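Side-chain contacts in 4-alpha-glucanotransferase (Corynebacterium glutamicum, PDB 5B68), which belongs to the amylomaltase family of glucanotransferases and is built round a TIM-type barrel, with a beta-sandwich domain on its N-terminal side: residues N203-V208 and D214-N219; M379-M384 and G502-G507; A553-T558 and T636-T641; T646-V651 and K701-D706. All coordinates share one frame; numbering follows the deposited sequence.

Contact 1. Residues N203-V208 and D214-N219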
loop_
_atom_site.group_PDB
_atom_site.type_symbol
_atom_site.label_atom_id
_atom_site.label_comp_id
_atom_site.label_asym_id
_atom_site.label_seq_id
_atom_site.Cartn_x
_atom_site.Cartn_y
_atom_site.Cartn_z
ATOM N N ASN A 203 18.768 11.611 -3.794
ATOM C CA ASN A 203 20.123 11.392 -4.298
ATOM C C ASN A 203 20.110 10.144 -5.188
ATOM O O ASN A 203 20.522 10.226 -6.343
ATOM C CB ASN A 203 21.079 11.190 -3.099
ATOM C CG ASN A 203 22.568 11.168 -3.509
ATOM O OD1 ASN A 203 22.922 11.249 -4.713
ATOM N ND2 ASN A 203 23.439 10.995 -2.503
ATOM N N LEU A 204 19.610 9.038 -4.644
ATOM C CA LEU A 204 19.515 7.758 -5.381
ATOM C C LEU A 204 18.695 7.995 -6.648
ATOM O O LEU A 204 19.098 7.513 -7.732
ATOM C CB LEU A 204 18.949 6.656 -4.565
ATOM C CG LEU A 204 18.835 5.257 -5.156
ATOM C CD1 LEU A 204 20.170 4.763 -5.644
ATOM C CD2 LEU A 204 18.182 4.325 -4.188
ATOM N N ALA A 205 17.567 8.690 -6.563
ATOM C CA ALA A 205 16.746 8.906 -7.775
ATOM C C ALA A 205 17.545 9.613 -8.824
ATOM O O ALA A 205 17.544 9.182 -10.011
ATOM C CB ALA A 205 15.477 9.716 -7.498
ATOM N N SER A 206 18.302 10.623 -8.385
ATOM C CA SER A 206 19.038 11.442 -9.370
ATOM C C SER A 206 20.132 10.574 -10.004
ATOM O O SER A 206 20.400 10.711 -11.191
ATOM C CB SER A 206 19.559 12.774 -8.807
ATOM O OG SER A 206 20.606 12.488 -7.920
ATOM N N VAL A 207 20.740 9.675 -9.246
ATOM C CA VAL A 207 21.813 8.826 -9.781
ATOM C C VAL A 207 21.291 7.830 -10.788
ATOM O O VAL A 207 21.802 7.707 -11.869
ATOM C CB VAL A 207 22.503 8.054 -8.634
ATOM C CG1 VAL A 207 23.350 6.886 -9.145
ATOM C CG2 VAL A 207 23.338 8.972 -7.789
ATOM N N VAL A 208 20.234 7.110 -10.461
ATOM C CA VAL A 208 19.791 6.020 -11.386
ATOM C C VAL A 208 19.137 6.666 -12.580
ATOM O O VAL A 208 19.078 6.054 -13.636
ATOM C CB VAL A 208 18.894 4.983 -10.716
ATOM C CG1 VAL A 208 19.614 4.274 -9.591
ATOM C CG2 VAL A 208 17.626 5.623 -10.168
ATOM N N ASP A 214 13.209 5.934 -15.238
ATOM C CA ASP A 214 12.130 6.939 -15.199
ATOM C C ASP A 214 11.333 6.941 -13.866
ATOM O O ASP A 214 10.552 7.902 -13.639
ATOM C CB ASP A 214 11.193 6.792 -16.385
ATOM C CG ASP A 214 11.665 7.615 -17.593
ATOM O OD1 ASP A 214 12.008 8.787 -17.372
ATOM O OD2 ASP A 214 11.778 7.046 -18.719
ATOM N N PHE A 215 11.566 5.957 -13.013
ATOM C CA PHE A 215 10.997 5.976 -11.690
ATOM C C PHE A 215 11.907 5.297 -10.692
ATOM O O PHE A 215 12.742 4.518 -11.064
ATOM C CB PHE A 215 9.615 5.336 -11.683
ATOM C CG PHE A 215 9.609 3.894 -12.036
ATOM C CD1 PHE A 215 9.770 2.947 -11.067
ATOM C CD2 PHE A 215 9.410 3.484 -13.325
ATOM C CE1 PHE A 215 9.762 1.620 -11.375
ATOM C CE2 PHE A 215 9.398 2.153 -13.641
ATOM C CZ PHE A 215 9.569 1.222 -12.671
ATOM N N LEU A 216 11.720 5.630 -9.426
ATOM C CA LEU A 216 12.347 4.932 -8.334
ATOM C C LEU A 216 11.235 4.443 -7.383
ATOM O O LEU A 216 10.617 5.221 -6.671
ATOM C CB LEU A 216 13.318 5.835 -7.584
ATOM C CG LEU A 216 14.017 5.188 -6.419
ATOM C CD1 LEU A 216 14.981 4.101 -6.881
ATOM C CD2 LEU A 216 14.724 6.262 -5.637
ATOM N N LEU A 217 10.973 3.147 -7.461
ATOM C CA LEU A 217 9.958 2.486 -6.604
ATOM C C LEU A 217 10.617 2.191 -5.313
ATOM O O LEU A 217 11.700 1.577 -5.271
ATOM C CB LEU A 217 9.430 1.204 -7.274
ATOM C CG LEU A 217 8.594 0.209 -6.514
ATOM C CD1 LEU A 217 7.296 0.869 -6.032
ATOM C CD2 LEU A 217 8.174 -0.971 -7.343
ATOM N N ILE A 218 9.941 2.544 -4.235
ATOM C CA ILE A 218 10.405 2.313 -2.906
ATOM C C ILE A 218 9.410 1.541 -2.021
ATOM O O ILE A 218 8.277 1.234 -2.396
ATOM C CB ILE A 218 10.880 3.613 -2.221
ATOM C CG1 ILE A 218 9.699 4.601 -2.073
ATOM C CG2 ILE A 218 12.024 4.233 -3.017
ATOM C CD1 ILE A 218 9.994 5.802 -1.237
ATOM N N ASN A 219 9.905 1.137 -0.868
ATOM C CA ASN A 219 9.055 0.567 0.170
ATOM C C ASN A 219 8.069 1.579 0.694
ATOM O O ASN A 219 8.287 2.770 0.566
ATOM C CB ASN A 219 9.900 0.070 1.354
ATOM C CG ASN A 219 10.812 1.164 1.902
ATOM O OD1 ASN A 219 10.524 1.845 2.940
ATOM N ND2 ASN A 219 11.871 1.398 1.226
#
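Asn-203 O takes two donors in the helix that presents Leu-204, Ala-205 and Val-208 to Leu-216. The hydroxyl of Ser-206 reaches back to it, OG to O 2.8 Å, tilted 20° from the carbonyl plane, while Val-207 N makes the ordinary helical bond. The bond folds the hydroxyl of Ser-206 back against the preceding turn, on a side that does not meet the strand.

The contact itself is apolar and centres on one side chain. Leu-216 rises from strand 215-218 with CG opposite the backbone N (chi1 180°), which carries both methyls to the helix, each to a different place. CD2 lies against the backbone and methyl of Ala-205: it is 3.9 Å from Ala-205 N and 4.0 Å from Ala-205 CB. The small alanine is consistent with the close approach here, the CA atoms of Ala-205 and Leu-216 being 6.0 Å apart. CD1 meets Leu-204 CD2 at 4.2 Å, the two leucines crossing at about a right angle, and Val-208 CG2 gives a looser touch one turn further on.

Helix segment 203-208 runs roughly antiparallel to strand 215-218, at 139°. They belong to a beta-alpha-beta crossover: strand 177-182, helix 198-209, strand 215-218. Val-180 of the first strand touches both Val-208 and Leu-216, Ile-383 of strand 382-387 touches Ala-205, and helix 349-376 flanks the helix through Ala-374.

Contact 2. Residues M379-M384 and G502-G507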
loop_
_atom_site.group_PDB
_atom_site.type_symbol
_atom_site.label_atom_id
_atom_site.label_comp_id
_atom_site.label_asym_id
_atom_site.label_seq_id
_atom_site.Cartn_x
_atom_site.Cartn_y
_atom_site.Cartn_z
ATOM N N MET A 379 13.510 12.116 -14.669
ATOM C CA MET A 379 12.504 11.075 -14.537
ATOM C C MET A 379 11.118 11.561 -14.966
ATOM O O MET A 379 10.651 12.580 -14.510
ATOM C CB MET A 379 12.432 10.577 -13.099
ATOM C CG MET A 379 13.654 9.837 -12.616
ATOM S SD MET A 379 13.310 8.832 -11.171
ATOM C CE MET A 379 14.642 7.645 -11.253
ATOM N N SER A 380 10.476 10.794 -15.836
ATOM C CA SER A 380 9.102 11.025 -16.250
ATOM C C SER A 380 8.065 10.798 -15.146
ATOM O O SER A 380 7.037 11.451 -15.104
ATOM C CB SER A 380 8.762 10.253 -17.521
ATOM O OG SER A 380 8.534 8.903 -17.262
ATOM N N ILE A 381 8.329 9.804 -14.315
ATOM C CA ILE A 381 7.467 9.476 -13.197
ATOM C C ILE A 381 8.000 9.991 -11.867
ATOM O O ILE A 381 7.319 10.698 -11.180
ATOM C CB ILE A 381 7.275 7.953 -13.122
ATOM C CG1 ILE A 381 6.514 7.484 -14.346
ATOM C CG2 ILE A 381 6.555 7.529 -11.866
ATOM C CD1 ILE A 381 6.726 6.033 -14.663
ATOM N N GLY A 382 9.250 9.695 -11.558
ATOM C CA GLY A 382 9.779 10.055 -10.260
ATOM C C GLY A 382 9.656 8.966 -9.215
ATOM O O GLY A 382 9.765 7.809 -9.509
ATOM N N ILE A 383 9.503 9.366 -7.969
ATOM C CA ILE A 383 9.304 8.408 -6.916
ATOM C C ILE A 383 7.983 7.699 -7.146
ATOM O O ILE A 383 6.988 8.334 -7.417
ATOM C CB ILE A 383 9.264 9.090 -5.541
ATOM C CG1 ILE A 383 10.501 9.971 -5.343
ATOM C CG2 ILE A 383 9.138 8.050 -4.445
ATOM C CD1 ILE A 383 11.787 9.291 -5.702
ATOM N N MET A 384 7.999 6.388 -6.994
ATOM C CA MET A 384 6.783 5.616 -6.980
ATOM C C MET A 384 6.657 5.041 -5.574
ATOM O O MET A 384 7.465 4.295 -5.111
ATOM C CB MET A 384 6.824 4.545 -8.078
ATOM C CG MET A 384 5.745 3.496 -8.036
ATOM S SD MET A 384 5.983 2.267 -9.335
ATOM C CE MET A 384 5.829 3.367 -10.734
ATOM N N GLY A 502 -1.633 12.907 -11.577
ATOM C CA GLY A 502 -0.904 12.586 -12.842
ATOM C C GLY A 502 -0.077 11.309 -12.735
ATOM O O GLY A 502 1.010 11.183 -13.311
ATOM N N ALA A 503 -0.587 10.395 -11.929
ATOM C CA ALA A 503 0.146 9.191 -11.529
ATOM C C ALA A 503 -0.137 7.895 -12.250
ATOM O O ALA A 503 -1.204 7.652 -12.771
ATOM C CB ALA A 503 -0.026 8.986 -9.987
ATOM N N VAL A 504 0.852 7.000 -12.156
ATOM C CA VAL A 504 0.764 5.576 -12.526
ATOM C C VAL A 504 0.169 4.865 -11.337
ATOM O O VAL A 504 0.523 5.169 -10.143
ATOM C CB VAL A 504 2.160 5.003 -12.814
ATOM C CG1 VAL A 504 2.147 3.512 -12.934
ATOM C CG2 VAL A 504 2.660 5.574 -14.122
ATOM N N VAL A 505 -0.675 3.878 -11.628
ATOM C CA VAL A 505 -1.136 2.965 -10.637
ATOM C C VAL A 505 -0.771 1.504 -10.976
ATOM O O VAL A 505 -1.176 1.000 -12.035
ATOM C CB VAL A 505 -2.667 3.053 -10.384
ATOM C CG1 VAL A 505 -3.087 2.121 -9.276
ATOM C CG2 VAL A 505 -3.036 4.491 -10.028
ATOM N N ILE A 506 -0.066 0.850 -10.072
ATOM C CA ILE A 506 0.265 -0.550 -10.220
ATOM C C ILE A 506 -0.380 -1.378 -9.116
ATOM O O ILE A 506 -0.287 -1.060 -7.967
ATOM C CB ILE A 506 1.781 -0.766 -10.216
ATOM C CG1 ILE A 506 2.388 -0.119 -11.448
ATOM C CG2 ILE A 506 2.132 -2.236 -10.166
ATOM C CD1 ILE A 506 3.679 0.599 -11.164
ATOM N N GLY A 507 -1.028 -2.454 -9.515
ATOM C CA GLY A 507 -1.767 -3.253 -8.590
ATOM C C GLY A 507 -1.104 -4.577 -8.554
ATOM O O GLY A 507 -0.879 -5.199 -9.563
#
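Met-384 and Ile-506 meet inside the parallel barrel of this TIM-type domain, reaching from strands 382-387 and 504-507 past the strand that lies between them in the sheet, 456-459. This is the tight part of the contact. The methionine leaves its strand extended, with CG and SD both anti along the chain, then bends at its last torsion (chi3 -62°). The bend brings sulfur and methyl alike to the end of Ile-506: CD1 is 3.4 Å from Met-384 SD and 3.5 Å from Met-384 CE. The two side chains cross at about a right angle, so the isoleucine methyl abuts the bent thioether. Met-384 also packs on Phe-215 and Leu-217 of the neighbouring strand 215-218, which places it in the apolar filling of the barrel. Two residues before it, buried Gly-382 has a positive phi (93°) and leads the chain into its strand; a beta carbon there would jam against the carbonyl of Ile-381.

Toward the start of the strands the fit slackens. Met-384 CE passes Val-504 CG1 at 4.3 Å. Further back, the chain nears solvent. Ser-380 is partly exposed, its OG bonded to Tyr-172 OH and its N to Asp-214 OD1. On the other segment, exposed Gly-502 uses a positive phi to end the preceding helix in a Schellman motif. Between these ends, just before strand 382-387 begins, Ile-381 crosses Val-504 at about a right angle and touches its second methyl, Ile-381 CD1 to Val-504 CG2, at 4.1 Å.

Contact 3. Residues A553-T558 and T636-T641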
loop_
_atom_site.group_PDB
_atom_site.type_symbol
_atom_site.label_atom_id
_atom_site.label_comp_id
_atom_site.label_asym_id
_atom_site.label_seq_id
_atom_site.Cartn_x
_atom_site.Cartn_y
_atom_site.Cartn_z
ATOM N N ALA A 553 1.266 -3.652 -17.457
ATOM C CA ALA A 553 1.943 -4.267 -16.327
ATOM C C ALA A 553 3.279 -3.607 -16.008
ATOM O O ALA A 553 3.924 -3.049 -16.875
ATOM C CB ALA A 553 2.176 -5.751 -16.559
ATOM N N LEU A 554 3.658 -3.738 -14.750
ATOM C CA LEU A 554 5.014 -3.610 -14.298
ATOM C C LEU A 554 5.668 -5.007 -14.280
ATOM O O LEU A 554 5.225 -5.921 -13.550
ATOM C CB LEU A 554 5.066 -3.062 -12.873
ATOM C CG LEU A 554 6.498 -2.966 -12.273
ATOM C CD1 LEU A 554 7.144 -1.801 -12.951
ATOM C CD2 LEU A 554 6.347 -2.741 -10.803
ATOM N N THR A 555 6.735 -5.162 -15.053
ATOM C CA THR A 555 7.472 -6.440 -15.090
ATOM C C THR A 555 8.853 -6.327 -14.425
ATOM O O THR A 555 9.637 -5.385 -14.700
ATOM C CB THR A 555 7.579 -6.935 -16.548
ATOM O OG1 THR A 555 6.261 -7.182 -17.023
ATOM C CG2 THR A 555 8.336 -8.257 -16.597
ATOM N N THR A 556 9.151 -7.232 -13.504
ATOM C CA THR A 556 10.434 -7.252 -12.828
ATOM C C THR A 556 11.002 -8.658 -12.922
ATOM O O THR A 556 10.232 -9.625 -13.223
ATOM C CB THR A 556 10.331 -6.966 -11.296
ATOM O OG1 THR A 556 9.298 -7.799 -10.705
ATOM C CG2 THR A 556 10.037 -5.601 -11.117
ATOM N N VAL A 557 12.280 -8.768 -12.609
ATOM C CA VAL A 557 12.913 -10.091 -12.481
ATOM C C VAL A 557 12.551 -10.619 -11.112
ATOM O O VAL A 557 12.247 -11.786 -10.943
ATOM C CB VAL A 557 14.431 -10.025 -12.592
ATOM C CG1 VAL A 557 15.055 -11.387 -12.295
ATOM C CG2 VAL A 557 14.851 -9.444 -13.934
ATOM N N THR A 558 12.640 -9.751 -10.113
ATOM C CA THR A 558 12.524 -10.159 -8.729
ATOM C C THR A 558 11.802 -9.094 -7.875
ATOM O O THR A 558 11.276 -8.179 -8.428
ATOM C CB THR A 558 13.886 -10.530 -8.157
ATOM O OG1 THR A 558 13.714 -11.249 -6.922
ATOM C CG2 THR A 558 14.769 -9.317 -7.957
ATOM N N THR A 636 17.886 -8.023 -20.041
ATOM C CA THR A 636 17.561 -7.807 -21.440
ATOM C C THR A 636 16.209 -8.435 -21.836
ATOM O O THR A 636 15.389 -7.809 -22.628
ATOM C CB THR A 636 18.719 -8.367 -22.357
ATOM O OG1 THR A 636 19.919 -7.609 -22.095
ATOM C CG2 THR A 636 18.355 -8.178 -23.753
ATOM N N PHE A 637 16.018 -9.660 -21.398
ATOM C CA PHE A 637 14.777 -10.420 -21.660
ATOM C C PHE A 637 13.547 -9.607 -21.170
ATOM O O PHE A 637 12.655 -9.353 -21.910
ATOM C CB PHE A 637 14.851 -11.746 -20.952
ATOM C CG PHE A 637 13.610 -12.578 -21.084
ATOM C CD1 PHE A 637 13.279 -13.173 -22.280
ATOM C CD2 PHE A 637 12.733 -12.738 -20.006
ATOM C CE1 PHE A 637 12.127 -13.926 -22.444
ATOM C CE2 PHE A 637 11.565 -13.495 -20.177
ATOM C CZ PHE A 637 11.272 -14.111 -21.379
ATOM N N VAL A 638 13.651 -9.093 -19.947
ATOM C CA VAL A 638 12.568 -8.253 -19.352
ATOM C C VAL A 638 12.425 -6.931 -20.088
ATOM O O VAL A 638 11.305 -6.543 -20.433
ATOM C CB VAL A 638 12.855 -8.066 -17.870
ATOM C CG1 VAL A 638 12.133 -6.855 -17.295
ATOM C CG2 VAL A 638 12.488 -9.336 -17.134
ATOM N N ALA A 639 13.558 -6.297 -20.423
ATOM C CA ALA A 639 13.536 -4.968 -21.062
ATOM C C ALA A 639 12.805 -4.994 -22.415
ATOM O O ALA A 639 12.177 -4.002 -22.818
ATOM C CB ALA A 639 14.979 -4.402 -21.234
ATOM N N LYS A 640 12.919 -6.128 -23.134
ATOM C CA LYS A 640 12.327 -6.236 -24.486
ATOM C C LYS A 640 10.989 -6.918 -24.501
ATOM O O LYS A 640 10.440 -7.186 -25.590
ATOM C CB LYS A 640 13.320 -6.870 -25.491
ATOM C CG LYS A 640 14.651 -6.105 -25.720
ATOM C CD LYS A 640 14.488 -4.599 -25.912
ATOM C CE LYS A 640 15.757 -3.948 -26.434
ATOM N NZ LYS A 640 16.047 -2.702 -25.681
ATOM N N THR A 641 10.367 -7.091 -23.321
ATOM C CA THR A 641 8.956 -7.461 -23.275
ATOM C C THR A 641 8.080 -6.276 -23.698
ATOM O O THR A 641 8.530 -5.152 -23.683
ATOM C CB THR A 641 8.484 -7.882 -21.874
ATOM O OG1 THR A 641 8.601 -6.766 -20.945
ATOM C CG2 THR A 641 9.208 -9.066 -21.377
#
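Val-638 supplies the apolar part of this contact, setting one methyl against each of two residues on the strand side. Its CG1 faces Thr-555, 4.1 Å from Thr-555 CG2 and 3.9 Å from the carbonyl O of Thr-555. The two side chains lie alongside, pointing opposite ways. The other branch of the valine meets the residue just beyond the strand, Val-638 CG2 to Val-557 CG2 at 4.0 Å. With OG1 of Thr-555 beside the backbone N (chi1 -63°), CG2 falls anti to that N and is offered to the valine. The hydroxyl is turned aside to Ser-643 OG, its hydrogen-bond partner.

Two side-chain hydrogen bonds lie within the segments. Thr-641 closes the end of the helix: its OG1 donates to Val-638 O at 2.8 Å, in the carbonyl plane with a C=O...O angle of 156°, and its backbone N bonds the same oxygen at 3.1 Å. Two donors from one residue thus hold the carbonyl of the very valine that does the packing, and tie the turn after the helix to its last residues. On the strand side, Thr-556 points away from the helix, and its OG1 donates to Thr-558 O, bridging the bend that follows the strand.

Helix 627-639 leads on to strand 645-649, the parallel neighbour of 553-556, and Val-638 also touches Thr-646 there. In this TIM-type barrel the helix thus takes its place in the outer layer, over two neighbouring parallel strands.

Contact 4. Residues T646-V651 and K701-D706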
loop_
_atom_site.group_PDB
_atom_site.type_symbol
_atom_site.label_atom_id
_atom_site.label_comp_id
_atom_site.label_asym_id
_atom_site.label_seq_id
_atom_site.Cartn_x
_atom_site.Cartn_y
_atom_site.Cartn_z
ATOM N N THR A 646 9.052 -1.635 -16.727
ATOM C CA THR A 646 9.938 -2.696 -16.178
ATOM C C THR A 646 10.707 -2.137 -15.009
ATOM O O THR A 646 10.921 -0.951 -14.949
ATOM C CB THR A 646 10.924 -3.211 -17.238
ATOM O OG1 THR A 646 11.614 -2.093 -17.772
ATOM C CG2 THR A 646 10.201 -3.901 -18.280
ATOM N N CYS A 647 11.172 -2.981 -14.108
ATOM C CA CYS A 647 11.797 -2.513 -12.909
ATOM C C CYS A 647 12.993 -3.360 -12.639
ATOM O O CYS A 647 12.873 -4.599 -12.678
ATOM C CB CYS A 647 10.838 -2.567 -11.683
ATOM S SG CYS A 647 11.576 -1.647 -10.297
ATOM N N VAL A 648 14.139 -2.680 -12.487
ATOM C CA VAL A 648 15.414 -3.289 -12.137
ATOM C C VAL A 648 15.497 -3.092 -10.650
ATOM O O VAL A 648 15.392 -1.970 -10.190
ATOM C CB VAL A 648 16.611 -2.544 -12.809
ATOM C CG1 VAL A 648 17.958 -3.140 -12.385
ATOM C CG2 VAL A 648 16.420 -2.472 -14.291
ATOM N N CYS A 649 15.681 -4.163 -9.916
ATOM C CA CYS A 649 15.970 -4.051 -8.498
ATOM C C CYS A 649 17.417 -3.644 -8.253
ATOM O O CYS A 649 18.353 -4.224 -8.791
ATOM C CB CYS A 649 15.617 -5.317 -7.751
ATOM S SG CYS A 649 13.820 -5.745 -7.777
ATOM N N LEU A 650 17.588 -2.636 -7.379
ATOM C CA LEU A 650 18.855 -2.052 -7.105
ATOM C C LEU A 650 19.804 -3.134 -6.606
ATOM O O LEU A 650 21.010 -3.110 -6.930
ATOM C CB LEU A 650 18.759 -0.923 -6.028
ATOM C CG LEU A 650 20.070 -0.203 -5.719
ATOM C CD1 LEU A 650 20.543 0.533 -6.982
ATOM C CD2 LEU A 650 19.910 0.765 -4.519
ATOM N N VAL A 651 19.282 -4.049 -5.815
ATOM C CA VAL A 651 20.095 -5.159 -5.293
ATOM C C VAL A 651 20.786 -5.921 -6.425
ATOM O O VAL A 651 21.899 -6.418 -6.227
ATOM C CB VAL A 651 19.264 -6.187 -4.452
ATOM C CG1 VAL A 651 18.878 -5.577 -3.116
ATOM C CG2 VAL A 651 18.042 -6.727 -5.157
ATOM N N LYS A 701 22.803 -0.995 -18.619
ATOM C CA LYS A 701 22.773 -1.059 -20.092
ATOM C C LYS A 701 21.872 -2.158 -20.610
ATOM O O LYS A 701 21.157 -1.935 -21.594
ATOM C CB LYS A 701 24.191 -1.285 -20.676
ATOM C CG LYS A 701 25.030 -0.034 -20.628
ATOM C CD LYS A 701 26.282 -0.120 -21.514
ATOM C CE LYS A 701 27.231 1.056 -21.239
ATOM N NZ LYS A 701 27.889 0.988 -19.896
ATOM N N ALA A 702 21.922 -3.321 -19.974
ATOM C CA ALA A 702 21.076 -4.472 -20.308
ATOM C C ALA A 702 19.606 -4.185 -20.098
ATOM O O ALA A 702 18.742 -4.781 -20.773
ATOM C CB ALA A 702 21.531 -5.724 -19.526
ATOM N N SER A 703 19.288 -3.226 -19.227
ATOM C CA SER A 703 17.869 -2.903 -18.945
ATOM C C SER A 703 17.296 -1.802 -19.805
ATOM O O SER A 703 16.125 -1.481 -19.670
ATOM C CB SER A 703 17.725 -2.539 -17.448
ATOM O OG SER A 703 18.229 -3.655 -16.669
ATOM N N LYS A 704 18.118 -1.215 -20.683
ATOM C CA LYS A 704 17.665 -0.040 -21.401
ATOM C C LYS A 704 16.577 -0.414 -22.357
ATOM O O LYS A 704 16.621 -1.462 -22.947
ATOM C CB LYS A 704 18.849 0.701 -22.052
ATOM C CG LYS A 704 19.500 1.649 -21.068
ATOM C CD LYS A 704 20.389 2.651 -21.750
ATOM C CE LYS A 704 21.026 3.581 -20.743
ATOM N NZ LYS A 704 22.338 4.078 -21.266
ATOM N N ARG A 705 15.571 0.430 -22.515
ATOM C CA ARG A 705 14.454 0.019 -23.364
ATOM C C ARG A 705 14.429 0.578 -24.780
ATOM O O ARG A 705 13.766 -0.014 -25.649
ATOM C CB ARG A 705 13.151 0.268 -22.657
ATOM C CG ARG A 705 13.267 -0.421 -21.297
ATOM C CD ARG A 705 11.902 -0.660 -20.748
ATOM N NE ARG A 705 11.198 -1.777 -21.343
ATOM C CZ ARG A 705 9.889 -1.999 -21.232
ATOM N NH1 ARG A 705 9.284 -3.046 -21.838
ATOM N NH2 ARG A 705 9.123 -1.175 -20.508
ATOM N N ASP A 706 15.173 1.653 -25.032
ATOM C CA ASP A 706 15.179 2.273 -26.381
ATOM C C ASP A 706 16.577 2.202 -26.996
ATOM O O ASP A 706 16.820 2.819 -28.009
ATOM C CB ASP A 706 14.620 3.716 -26.335
ATOM C CG ASP A 706 15.502 4.673 -25.540
ATOM O OD1 ASP A 706 16.670 4.337 -25.214
ATOM O OD2 ASP A 706 15.030 5.789 -25.253
HETATM O O HOH W 1 14.135 -2.859 -18.287
#
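Thr-646 and Arg-705 come together on the outer side of the TIM-type barrel, where the chain that follows helix 694-702 lies against strand 645-649. The meeting is one of methyl and plane: Thr-646 CG2 sits 3.5 Å above the guanidinium of Arg-705, over its centre. The arginine approaches from the opposite direction, and a bend at chi3 (77°) brings its flat end round; just before it, CD lies 3.3 Å from Thr-646 OG1. Hydrogen bonds to other parts of the chain fix the rotation of the guanidinium. NE donates to Ala-639 O, and NH2 to the carbonyls of Ser-643 and Arg-177, so the tail is tied to the end of helix 627-639, to the loop leading into strand 645-649 and to the start of strand 177-182.

Packing of a different kind joins Val-648 and Ser-703. The valine methyl CG2 presses on the serine side chain, 3.4 Å from Ser-703 CB, a closer approach than two carbons usually make. It also lies near Ser-703 OG, but that hydroxyl has its hydrogen-bond partner in Val-699 O, one turn back in helix 694-702. His-635 of helix 627-639 touches both Val-648 and Ser-703.

A single water provides the polar link between the two segments. It stands 2.7 Å from Thr-646 OG1 and donates a hydrogen bond of 2.8 Å to the carbonyl oxygen Ser-703 O.

Overall arrangement
All four contacts are buried and draw on the same eight-stranded parallel barrel; contact 4 alone includes a partly exposed touching residue, Arg-705. Contact 2 belongs to the interior, whereas contacts 1, 3 and 4 pack helices or the C-terminal tail on the outside. Contacts 1 and 2 use neighbouring strands, joined by backbone hydrogen bonds from Leu-216 to Gly-382 and Met-384. Contacts 3 and 4 are similarly coupled through Thr-555 and Cys-647. Inside the barrel Phe-215 touches Leu-554, Cys-647 and the carbonyl of Thr-646, joining contact 1 to contacts 3 and 4. Contacts 1 and 2 meet through apolar side chains, contact 3 adds a threonine packing by its methyl, and contact 4 uses a guanidinium and water.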